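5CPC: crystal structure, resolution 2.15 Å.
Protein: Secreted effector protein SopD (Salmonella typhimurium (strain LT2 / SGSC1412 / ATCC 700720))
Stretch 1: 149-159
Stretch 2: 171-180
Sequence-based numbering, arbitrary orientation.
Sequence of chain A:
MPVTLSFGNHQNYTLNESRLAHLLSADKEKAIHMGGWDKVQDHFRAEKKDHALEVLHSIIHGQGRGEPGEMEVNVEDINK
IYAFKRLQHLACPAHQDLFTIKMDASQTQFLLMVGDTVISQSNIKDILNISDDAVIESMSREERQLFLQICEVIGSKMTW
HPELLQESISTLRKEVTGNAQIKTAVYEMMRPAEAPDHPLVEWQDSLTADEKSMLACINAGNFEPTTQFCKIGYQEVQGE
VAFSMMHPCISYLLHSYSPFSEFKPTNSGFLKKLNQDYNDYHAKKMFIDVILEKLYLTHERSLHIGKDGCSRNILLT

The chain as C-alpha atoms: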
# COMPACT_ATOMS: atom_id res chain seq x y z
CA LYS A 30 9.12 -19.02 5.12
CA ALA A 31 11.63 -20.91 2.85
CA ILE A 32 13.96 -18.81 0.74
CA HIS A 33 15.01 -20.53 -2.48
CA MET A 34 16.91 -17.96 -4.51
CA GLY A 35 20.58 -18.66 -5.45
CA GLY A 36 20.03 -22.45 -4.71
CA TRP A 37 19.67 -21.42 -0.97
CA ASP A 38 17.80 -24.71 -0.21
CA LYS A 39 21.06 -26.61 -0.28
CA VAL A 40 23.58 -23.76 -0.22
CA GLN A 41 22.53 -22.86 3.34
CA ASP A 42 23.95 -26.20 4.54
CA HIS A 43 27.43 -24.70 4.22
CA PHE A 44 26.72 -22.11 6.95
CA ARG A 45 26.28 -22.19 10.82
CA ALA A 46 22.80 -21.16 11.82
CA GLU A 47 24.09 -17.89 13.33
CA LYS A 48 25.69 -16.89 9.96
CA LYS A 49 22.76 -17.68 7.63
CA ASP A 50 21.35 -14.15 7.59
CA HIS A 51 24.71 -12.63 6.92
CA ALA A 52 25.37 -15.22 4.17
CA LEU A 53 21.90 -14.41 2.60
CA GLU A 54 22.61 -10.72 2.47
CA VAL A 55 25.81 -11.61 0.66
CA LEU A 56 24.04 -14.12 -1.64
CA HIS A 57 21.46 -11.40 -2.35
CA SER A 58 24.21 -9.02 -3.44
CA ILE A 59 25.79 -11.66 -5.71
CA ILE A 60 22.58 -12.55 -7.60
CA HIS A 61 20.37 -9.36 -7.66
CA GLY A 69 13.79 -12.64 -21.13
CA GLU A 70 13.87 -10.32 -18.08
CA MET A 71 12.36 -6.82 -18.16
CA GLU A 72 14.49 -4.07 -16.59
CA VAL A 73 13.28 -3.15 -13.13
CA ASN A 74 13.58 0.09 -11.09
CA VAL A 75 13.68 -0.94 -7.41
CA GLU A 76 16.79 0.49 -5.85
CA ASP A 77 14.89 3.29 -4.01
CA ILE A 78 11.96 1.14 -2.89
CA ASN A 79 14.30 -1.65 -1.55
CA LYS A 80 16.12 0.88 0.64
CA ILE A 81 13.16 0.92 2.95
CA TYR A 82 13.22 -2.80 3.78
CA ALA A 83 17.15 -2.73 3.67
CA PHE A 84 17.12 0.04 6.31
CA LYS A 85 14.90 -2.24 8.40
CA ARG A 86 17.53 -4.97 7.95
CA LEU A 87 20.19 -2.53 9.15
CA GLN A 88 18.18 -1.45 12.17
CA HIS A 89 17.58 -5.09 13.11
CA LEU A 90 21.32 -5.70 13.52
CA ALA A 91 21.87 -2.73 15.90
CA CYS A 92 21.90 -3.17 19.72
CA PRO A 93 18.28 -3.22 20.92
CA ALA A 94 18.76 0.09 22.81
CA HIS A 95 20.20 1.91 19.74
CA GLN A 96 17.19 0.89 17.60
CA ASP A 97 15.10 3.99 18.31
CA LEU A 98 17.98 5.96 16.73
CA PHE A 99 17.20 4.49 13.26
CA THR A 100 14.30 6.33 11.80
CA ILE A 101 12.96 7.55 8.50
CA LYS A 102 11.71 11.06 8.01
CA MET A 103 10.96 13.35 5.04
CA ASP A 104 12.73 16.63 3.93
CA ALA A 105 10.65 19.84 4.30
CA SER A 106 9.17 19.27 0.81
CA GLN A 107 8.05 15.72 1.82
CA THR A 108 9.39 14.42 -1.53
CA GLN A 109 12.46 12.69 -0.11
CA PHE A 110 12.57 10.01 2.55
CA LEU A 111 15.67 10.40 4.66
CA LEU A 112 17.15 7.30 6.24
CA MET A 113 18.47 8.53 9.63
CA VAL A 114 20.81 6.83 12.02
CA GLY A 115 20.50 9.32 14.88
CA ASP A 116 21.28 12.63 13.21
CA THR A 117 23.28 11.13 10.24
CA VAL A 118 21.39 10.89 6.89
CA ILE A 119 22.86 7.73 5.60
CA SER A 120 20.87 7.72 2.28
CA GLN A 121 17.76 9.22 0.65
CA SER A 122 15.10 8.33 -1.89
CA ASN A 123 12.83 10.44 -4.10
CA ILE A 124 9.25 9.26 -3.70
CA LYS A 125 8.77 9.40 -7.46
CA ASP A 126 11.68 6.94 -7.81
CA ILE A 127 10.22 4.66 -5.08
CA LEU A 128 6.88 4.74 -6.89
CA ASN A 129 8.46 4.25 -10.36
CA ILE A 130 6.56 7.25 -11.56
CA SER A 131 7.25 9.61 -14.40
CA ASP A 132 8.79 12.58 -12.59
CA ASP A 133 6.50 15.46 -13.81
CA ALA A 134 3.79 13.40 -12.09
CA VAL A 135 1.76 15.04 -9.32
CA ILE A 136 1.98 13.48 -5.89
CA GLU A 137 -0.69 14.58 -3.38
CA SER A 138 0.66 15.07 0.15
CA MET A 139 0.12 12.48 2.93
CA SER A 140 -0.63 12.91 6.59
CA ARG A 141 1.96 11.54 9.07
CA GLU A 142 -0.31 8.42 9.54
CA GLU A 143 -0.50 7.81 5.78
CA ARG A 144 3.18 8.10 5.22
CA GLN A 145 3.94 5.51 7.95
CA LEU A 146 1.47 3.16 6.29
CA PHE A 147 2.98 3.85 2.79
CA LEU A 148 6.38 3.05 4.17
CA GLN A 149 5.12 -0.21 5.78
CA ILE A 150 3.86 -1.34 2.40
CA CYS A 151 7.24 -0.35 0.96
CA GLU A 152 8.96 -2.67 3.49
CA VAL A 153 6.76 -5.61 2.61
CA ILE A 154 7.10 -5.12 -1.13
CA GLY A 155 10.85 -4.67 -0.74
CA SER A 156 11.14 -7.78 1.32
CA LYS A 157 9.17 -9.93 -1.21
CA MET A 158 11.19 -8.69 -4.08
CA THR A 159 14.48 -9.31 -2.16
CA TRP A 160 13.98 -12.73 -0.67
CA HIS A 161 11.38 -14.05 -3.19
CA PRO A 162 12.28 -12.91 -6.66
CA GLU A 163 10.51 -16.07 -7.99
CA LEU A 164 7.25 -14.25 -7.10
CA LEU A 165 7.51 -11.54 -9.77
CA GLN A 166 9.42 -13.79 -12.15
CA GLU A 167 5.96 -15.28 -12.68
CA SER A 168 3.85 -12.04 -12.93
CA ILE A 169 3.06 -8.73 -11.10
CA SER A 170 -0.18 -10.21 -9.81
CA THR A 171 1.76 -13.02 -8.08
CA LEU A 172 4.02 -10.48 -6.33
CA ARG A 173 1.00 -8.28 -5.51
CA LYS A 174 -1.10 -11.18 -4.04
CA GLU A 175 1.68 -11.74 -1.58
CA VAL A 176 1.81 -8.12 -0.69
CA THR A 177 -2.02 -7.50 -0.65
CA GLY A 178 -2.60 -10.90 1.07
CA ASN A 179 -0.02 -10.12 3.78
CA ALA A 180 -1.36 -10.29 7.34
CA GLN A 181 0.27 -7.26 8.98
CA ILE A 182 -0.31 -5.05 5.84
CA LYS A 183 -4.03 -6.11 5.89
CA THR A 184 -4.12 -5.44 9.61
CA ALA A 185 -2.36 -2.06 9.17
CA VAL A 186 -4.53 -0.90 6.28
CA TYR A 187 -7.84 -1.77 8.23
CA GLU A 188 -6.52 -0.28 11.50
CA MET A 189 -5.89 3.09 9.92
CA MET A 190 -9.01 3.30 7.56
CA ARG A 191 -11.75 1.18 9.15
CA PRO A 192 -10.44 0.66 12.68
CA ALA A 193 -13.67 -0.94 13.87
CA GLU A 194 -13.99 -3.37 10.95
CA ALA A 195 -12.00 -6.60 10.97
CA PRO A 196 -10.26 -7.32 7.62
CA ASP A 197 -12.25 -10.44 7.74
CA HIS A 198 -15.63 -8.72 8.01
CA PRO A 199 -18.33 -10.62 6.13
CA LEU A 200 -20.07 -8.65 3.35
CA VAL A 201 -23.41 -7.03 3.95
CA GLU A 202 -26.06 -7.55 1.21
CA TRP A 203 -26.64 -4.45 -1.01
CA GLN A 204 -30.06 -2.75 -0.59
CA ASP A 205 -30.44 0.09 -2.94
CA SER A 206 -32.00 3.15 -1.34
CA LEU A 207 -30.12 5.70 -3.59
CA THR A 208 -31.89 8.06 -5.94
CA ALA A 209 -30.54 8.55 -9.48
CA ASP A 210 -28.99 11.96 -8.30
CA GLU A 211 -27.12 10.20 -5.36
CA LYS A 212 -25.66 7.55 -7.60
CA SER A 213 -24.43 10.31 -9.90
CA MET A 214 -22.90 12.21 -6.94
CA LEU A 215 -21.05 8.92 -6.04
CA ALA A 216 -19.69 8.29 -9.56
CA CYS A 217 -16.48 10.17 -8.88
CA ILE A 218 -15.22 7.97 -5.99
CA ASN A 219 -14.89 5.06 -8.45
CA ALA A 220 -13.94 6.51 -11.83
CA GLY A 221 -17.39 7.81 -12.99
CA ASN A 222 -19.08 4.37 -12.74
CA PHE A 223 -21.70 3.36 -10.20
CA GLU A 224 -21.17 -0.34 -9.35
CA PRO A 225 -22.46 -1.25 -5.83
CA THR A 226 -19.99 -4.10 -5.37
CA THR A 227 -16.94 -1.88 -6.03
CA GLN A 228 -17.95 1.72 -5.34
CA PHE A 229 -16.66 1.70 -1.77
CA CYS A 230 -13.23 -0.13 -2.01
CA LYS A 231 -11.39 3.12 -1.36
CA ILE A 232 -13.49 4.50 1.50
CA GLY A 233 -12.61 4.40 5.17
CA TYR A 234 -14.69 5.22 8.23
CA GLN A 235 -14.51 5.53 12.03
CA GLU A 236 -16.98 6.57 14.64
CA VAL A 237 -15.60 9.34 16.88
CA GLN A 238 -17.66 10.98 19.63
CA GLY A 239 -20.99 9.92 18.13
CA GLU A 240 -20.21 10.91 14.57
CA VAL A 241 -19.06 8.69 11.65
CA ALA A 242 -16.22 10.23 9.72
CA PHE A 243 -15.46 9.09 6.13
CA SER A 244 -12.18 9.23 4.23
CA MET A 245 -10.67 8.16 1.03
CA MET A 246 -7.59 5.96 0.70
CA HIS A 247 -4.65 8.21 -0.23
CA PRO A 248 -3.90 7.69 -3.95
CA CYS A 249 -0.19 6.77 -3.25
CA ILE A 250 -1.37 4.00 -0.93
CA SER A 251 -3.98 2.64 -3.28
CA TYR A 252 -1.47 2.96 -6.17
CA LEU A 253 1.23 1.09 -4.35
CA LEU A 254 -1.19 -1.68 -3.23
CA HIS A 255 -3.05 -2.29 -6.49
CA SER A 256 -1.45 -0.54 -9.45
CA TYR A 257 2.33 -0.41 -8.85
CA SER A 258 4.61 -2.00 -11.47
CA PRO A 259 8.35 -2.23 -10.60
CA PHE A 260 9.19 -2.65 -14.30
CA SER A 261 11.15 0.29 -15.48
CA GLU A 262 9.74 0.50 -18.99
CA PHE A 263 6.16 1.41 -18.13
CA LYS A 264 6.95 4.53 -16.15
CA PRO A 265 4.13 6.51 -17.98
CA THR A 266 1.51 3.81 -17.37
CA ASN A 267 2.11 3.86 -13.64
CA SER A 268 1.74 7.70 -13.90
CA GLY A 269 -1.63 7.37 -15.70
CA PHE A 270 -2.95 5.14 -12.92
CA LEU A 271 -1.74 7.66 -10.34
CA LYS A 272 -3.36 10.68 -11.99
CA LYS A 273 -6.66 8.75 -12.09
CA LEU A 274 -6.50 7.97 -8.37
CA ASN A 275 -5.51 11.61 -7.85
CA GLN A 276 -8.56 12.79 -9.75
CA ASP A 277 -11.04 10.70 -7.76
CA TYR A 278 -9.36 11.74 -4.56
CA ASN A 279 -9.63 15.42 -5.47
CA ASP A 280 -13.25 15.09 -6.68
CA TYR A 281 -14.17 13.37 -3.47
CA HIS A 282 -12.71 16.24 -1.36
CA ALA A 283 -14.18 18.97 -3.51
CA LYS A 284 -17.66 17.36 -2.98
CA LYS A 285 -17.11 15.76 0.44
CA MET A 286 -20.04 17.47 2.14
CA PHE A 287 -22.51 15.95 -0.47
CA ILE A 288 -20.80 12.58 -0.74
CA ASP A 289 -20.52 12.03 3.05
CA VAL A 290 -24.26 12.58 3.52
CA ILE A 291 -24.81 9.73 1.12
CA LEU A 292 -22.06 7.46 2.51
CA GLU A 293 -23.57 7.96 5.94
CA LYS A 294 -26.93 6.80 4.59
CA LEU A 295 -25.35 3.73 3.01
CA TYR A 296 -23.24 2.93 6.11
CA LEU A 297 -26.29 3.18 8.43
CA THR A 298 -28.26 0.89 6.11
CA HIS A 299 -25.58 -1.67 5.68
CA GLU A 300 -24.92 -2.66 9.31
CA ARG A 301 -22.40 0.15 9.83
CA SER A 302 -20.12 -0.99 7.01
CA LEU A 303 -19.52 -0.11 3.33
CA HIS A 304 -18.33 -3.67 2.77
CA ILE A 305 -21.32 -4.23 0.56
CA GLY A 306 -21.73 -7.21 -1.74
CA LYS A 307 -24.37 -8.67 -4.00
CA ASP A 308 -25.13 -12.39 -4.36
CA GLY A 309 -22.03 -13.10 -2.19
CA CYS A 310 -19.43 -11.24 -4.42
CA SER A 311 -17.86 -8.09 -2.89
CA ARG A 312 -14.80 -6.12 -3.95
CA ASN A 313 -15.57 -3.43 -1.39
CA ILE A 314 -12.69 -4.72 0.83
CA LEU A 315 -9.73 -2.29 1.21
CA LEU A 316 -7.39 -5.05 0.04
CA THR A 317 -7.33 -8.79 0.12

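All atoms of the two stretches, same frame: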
# COMPACT_ATOMS: atom_id res chain seq x y z
N GLN A 149 5.30 1.17 5.29
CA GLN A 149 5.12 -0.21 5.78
C GLN A 149 4.89 -1.11 4.58
O GLN A 149 5.41 -2.24 4.55
CB GLN A 149 3.97 -0.39 6.76
CG GLN A 149 4.17 0.19 8.17
CD GLN A 149 2.93 -0.07 9.02
OE1 GLN A 149 2.69 -1.20 9.46
NE2 GLN A 149 2.11 0.95 9.19
N ILE A 150 4.16 -0.58 3.60
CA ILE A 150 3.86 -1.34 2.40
C ILE A 150 5.15 -1.45 1.60
O ILE A 150 5.40 -2.48 0.98
CB ILE A 150 2.74 -0.66 1.57
CG1 ILE A 150 1.40 -0.73 2.35
CG2 ILE A 150 2.59 -1.25 0.13
CD1 ILE A 150 0.44 0.44 1.99
N CYS A 151 5.92 -0.36 1.57
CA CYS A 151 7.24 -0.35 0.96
C CYS A 151 8.10 -1.46 1.54
O CYS A 151 8.69 -2.17 0.78
CB CYS A 151 7.93 1.04 1.06
SG CYS A 151 7.24 2.24 -0.14
N GLU A 152 8.15 -1.63 2.87
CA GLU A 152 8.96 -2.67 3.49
C GLU A 152 8.56 -4.04 2.95
O GLU A 152 9.44 -4.86 2.60
CB GLU A 152 8.81 -2.75 4.99
CG GLU A 152 8.71 -1.38 5.64
CD GLU A 152 8.98 -1.36 7.13
OE1 GLU A 152 9.32 -0.23 7.63
OE2 GLU A 152 8.90 -2.44 7.77
N VAL A 153 7.25 -4.29 2.89
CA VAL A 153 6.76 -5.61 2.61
C VAL A 153 7.09 -5.93 1.17
O VAL A 153 7.63 -7.01 0.87
CB VAL A 153 5.25 -5.77 2.99
CG1 VAL A 153 4.62 -7.01 2.33
CG2 VAL A 153 5.14 -5.89 4.46
N ILE A 154 6.85 -4.96 0.29
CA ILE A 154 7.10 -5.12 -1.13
C ILE A 154 8.60 -5.38 -1.38
O ILE A 154 8.99 -6.21 -2.24
CB ILE A 154 6.75 -3.87 -1.91
CG1 ILE A 154 5.23 -3.66 -1.99
CG2 ILE A 154 7.21 -4.03 -3.34
CD1 ILE A 154 4.79 -2.36 -2.74
N GLY A 155 9.41 -4.61 -0.64
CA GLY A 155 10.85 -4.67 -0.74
C GLY A 155 11.30 -6.03 -0.28
O GLY A 155 12.06 -6.68 -0.97
N SER A 156 10.79 -6.48 0.84
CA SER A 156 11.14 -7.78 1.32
C SER A 156 10.70 -8.97 0.43
O SER A 156 11.38 -10.00 0.42
CB SER A 156 10.61 -7.95 2.70
OG SER A 156 10.64 -9.29 3.12
N LYS A 157 9.60 -8.83 -0.34
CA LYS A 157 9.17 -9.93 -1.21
C LYS A 157 10.05 -9.96 -2.41
O LYS A 157 10.41 -11.04 -2.89
CB LYS A 157 7.71 -9.82 -1.62
CG LYS A 157 6.76 -9.86 -0.45
CD LYS A 157 6.77 -11.20 0.25
CE LYS A 157 5.70 -11.17 1.31
NZ LYS A 157 5.46 -12.50 1.90
N MET A 158 10.43 -8.77 -2.89
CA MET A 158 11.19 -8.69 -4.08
C MET A 158 12.66 -9.10 -3.83
O MET A 158 13.35 -9.43 -4.79
CB MET A 158 11.13 -7.29 -4.63
CG MET A 158 9.85 -6.93 -5.38
SD MET A 158 10.10 -5.24 -5.99
CE MET A 158 9.25 -5.35 -7.51
N THR A 159 13.09 -9.10 -2.56
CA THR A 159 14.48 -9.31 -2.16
C THR A 159 14.70 -10.79 -1.86
O THR A 159 15.65 -11.41 -2.35
CB THR A 159 14.81 -8.44 -0.91
OG1 THR A 159 14.86 -7.06 -1.30
CG2 THR A 159 16.13 -8.82 -0.24
N THR A 171 1.25 -12.05 -9.07
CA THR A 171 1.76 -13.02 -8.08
C THR A 171 2.55 -12.35 -6.97
O THR A 171 2.37 -12.69 -5.81
CB THR A 171 2.60 -14.17 -8.69
OG1 THR A 171 1.81 -14.86 -9.66
CG2 THR A 171 2.99 -15.16 -7.61
N LEU A 172 3.41 -11.40 -7.33
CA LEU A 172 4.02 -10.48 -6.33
C LEU A 172 2.95 -9.77 -5.49
O LEU A 172 2.99 -9.81 -4.26
CB LEU A 172 4.84 -9.40 -7.06
CG LEU A 172 5.48 -8.35 -6.14
CD1 LEU A 172 6.17 -9.01 -4.97
CD2 LEU A 172 6.43 -7.47 -6.92
N ARG A 173 2.02 -9.10 -6.17
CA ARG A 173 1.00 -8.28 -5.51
C ARG A 173 0.10 -9.05 -4.51
O ARG A 173 -0.17 -8.55 -3.41
CB ARG A 173 0.20 -7.56 -6.59
CG ARG A 173 -1.10 -6.83 -6.16
CD ARG A 173 -1.61 -5.99 -7.35
NE ARG A 173 -0.58 -5.02 -7.80
CZ ARG A 173 -0.33 -4.77 -9.08
NH1 ARG A 173 -0.96 -5.41 -10.04
NH2 ARG A 173 0.59 -3.89 -9.40
N LYS A 174 -0.32 -10.27 -4.89
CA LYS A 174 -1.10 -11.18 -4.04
C LYS A 174 -0.41 -11.34 -2.72
O LYS A 174 -1.05 -11.36 -1.67
CB LYS A 174 -1.18 -12.58 -4.65
CG LYS A 174 -2.33 -12.88 -5.57
CD LYS A 174 -2.38 -14.44 -5.95
CE LYS A 174 -2.38 -15.37 -4.68
NZ LYS A 174 -3.38 -16.49 -4.76
N GLU A 175 0.92 -11.49 -2.79
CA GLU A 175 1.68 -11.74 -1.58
C GLU A 175 1.75 -10.51 -0.77
O GLU A 175 1.81 -10.56 0.47
CB GLU A 175 3.13 -12.23 -1.91
CG GLU A 175 3.16 -13.70 -2.34
CD GLU A 175 2.55 -14.61 -1.29
OE1 GLU A 175 3.10 -14.74 -0.18
OE2 GLU A 175 1.53 -15.22 -1.58
N VAL A 176 1.80 -9.39 -1.44
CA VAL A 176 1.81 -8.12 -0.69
C VAL A 176 0.39 -7.88 -0.13
O VAL A 176 0.21 -7.74 1.08
CB VAL A 176 2.23 -6.97 -1.60
CG1 VAL A 176 2.12 -5.60 -0.83
CG2 VAL A 176 3.64 -7.22 -2.19
N THR A 177 -0.61 -7.85 -1.04
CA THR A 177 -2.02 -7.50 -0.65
C THR A 177 -2.61 -8.54 0.33
O THR A 177 -3.32 -8.19 1.29
CB THR A 177 -2.97 -7.14 -1.86
OG1 THR A 177 -3.13 -8.25 -2.76
CG2 THR A 177 -2.47 -5.94 -2.64
N GLY A 178 -2.19 -9.80 0.17
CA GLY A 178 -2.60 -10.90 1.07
C GLY A 178 -1.92 -10.91 2.44
O GLY A 178 -2.36 -11.62 3.34
N ASN A 179 -0.84 -10.14 2.57
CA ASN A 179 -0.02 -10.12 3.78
C ASN A 179 -0.72 -9.65 5.07
O ASN A 179 -1.15 -8.51 5.20
CB ASN A 179 1.22 -9.25 3.51
CG ASN A 179 2.19 -9.29 4.65
OD1 ASN A 179 3.13 -10.11 4.65
ND2 ASN A 179 2.01 -8.42 5.61
N ALA A 180 -0.72 -10.52 6.06
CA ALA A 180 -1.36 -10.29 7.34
C ALA A 180 -1.17 -8.92 7.98
O ALA A 180 -2.16 -8.18 8.20
CB ALA A 180 -0.97 -11.40 8.34

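Residues 149-159 of SopD lie within a single helix, which packs against a second helix and the residues after it, in the stretch 171-180. The helix axes approach to 9.7 Å, and their N-to-C directions differ by 134°, so the two segments run in roughly opposing senses but are clearly splayed. The contact buries 405 Å², summed over both sides, and is mainly apolar; no hydrogen bond crosses it.

At the start of the stretch, Gln149 makes no contact with the second stretch. Ile150 touches it only marginally: its CG2 lies 4.5 Å from CG1 of Val176, at the outer limit of packing distance. Cys151 and Glu152 are out of reach.

Val153, one turn after Gln149, directs its CA-to-CB bond toward the second stretch. Its CG1 lies 4.3 Å from CG1 of Val176 and 4.1 Å from CG of Asn179, so this one methyl group reaches both Val176 and Asn179. Asn179, at the N-cap position of the next helix, also points its CA-to-CB bond toward the first stretch.

Ile154 marks the closest backbone approach, its CA lying 6.1 Å from the CA of Val176. Although its CA-to-CB bond points sideways, its CG1 packs 3.8 Å from CG1 of Val176. The same valine methyl thus meets Ile150, Val153 and Ile154, making Val176 the hub of the apolar contact.

Gly155 and Ser156 do not take part. At Lys157 the contact acquires a polar edge. Lys157, with a side chain m at both chi1 and chi2 and extended thereafter, is among the residues most covered by the other stretch. Its aliphatic base covers apolar groups, with CB 3.8 Å from CD1 of Leu172 and CG 4.4 Å from CG2 of Val176. Its ammonium group continues to Glu175, where NZ and OE1 form a long salt bridge at 3.9 Å; at this separation the attraction is electrostatic, without a direct hydrogen bond.

Met158 closes the contact. Its CA-to-CB bond points sideways, yet the end of the side chain comes nearer, bringing CE to 3.6 Å from CD2 of Leu172. Leu172 behaves likewise, with a sideways CA-to-CB bond and an end that approaches the first helix, and it packs against both Lys157 and Met158. Thr159 lies beyond reach, its OG1 instead donating a 2.8 Å hydrogen bond to O of Gly155 within its own helix.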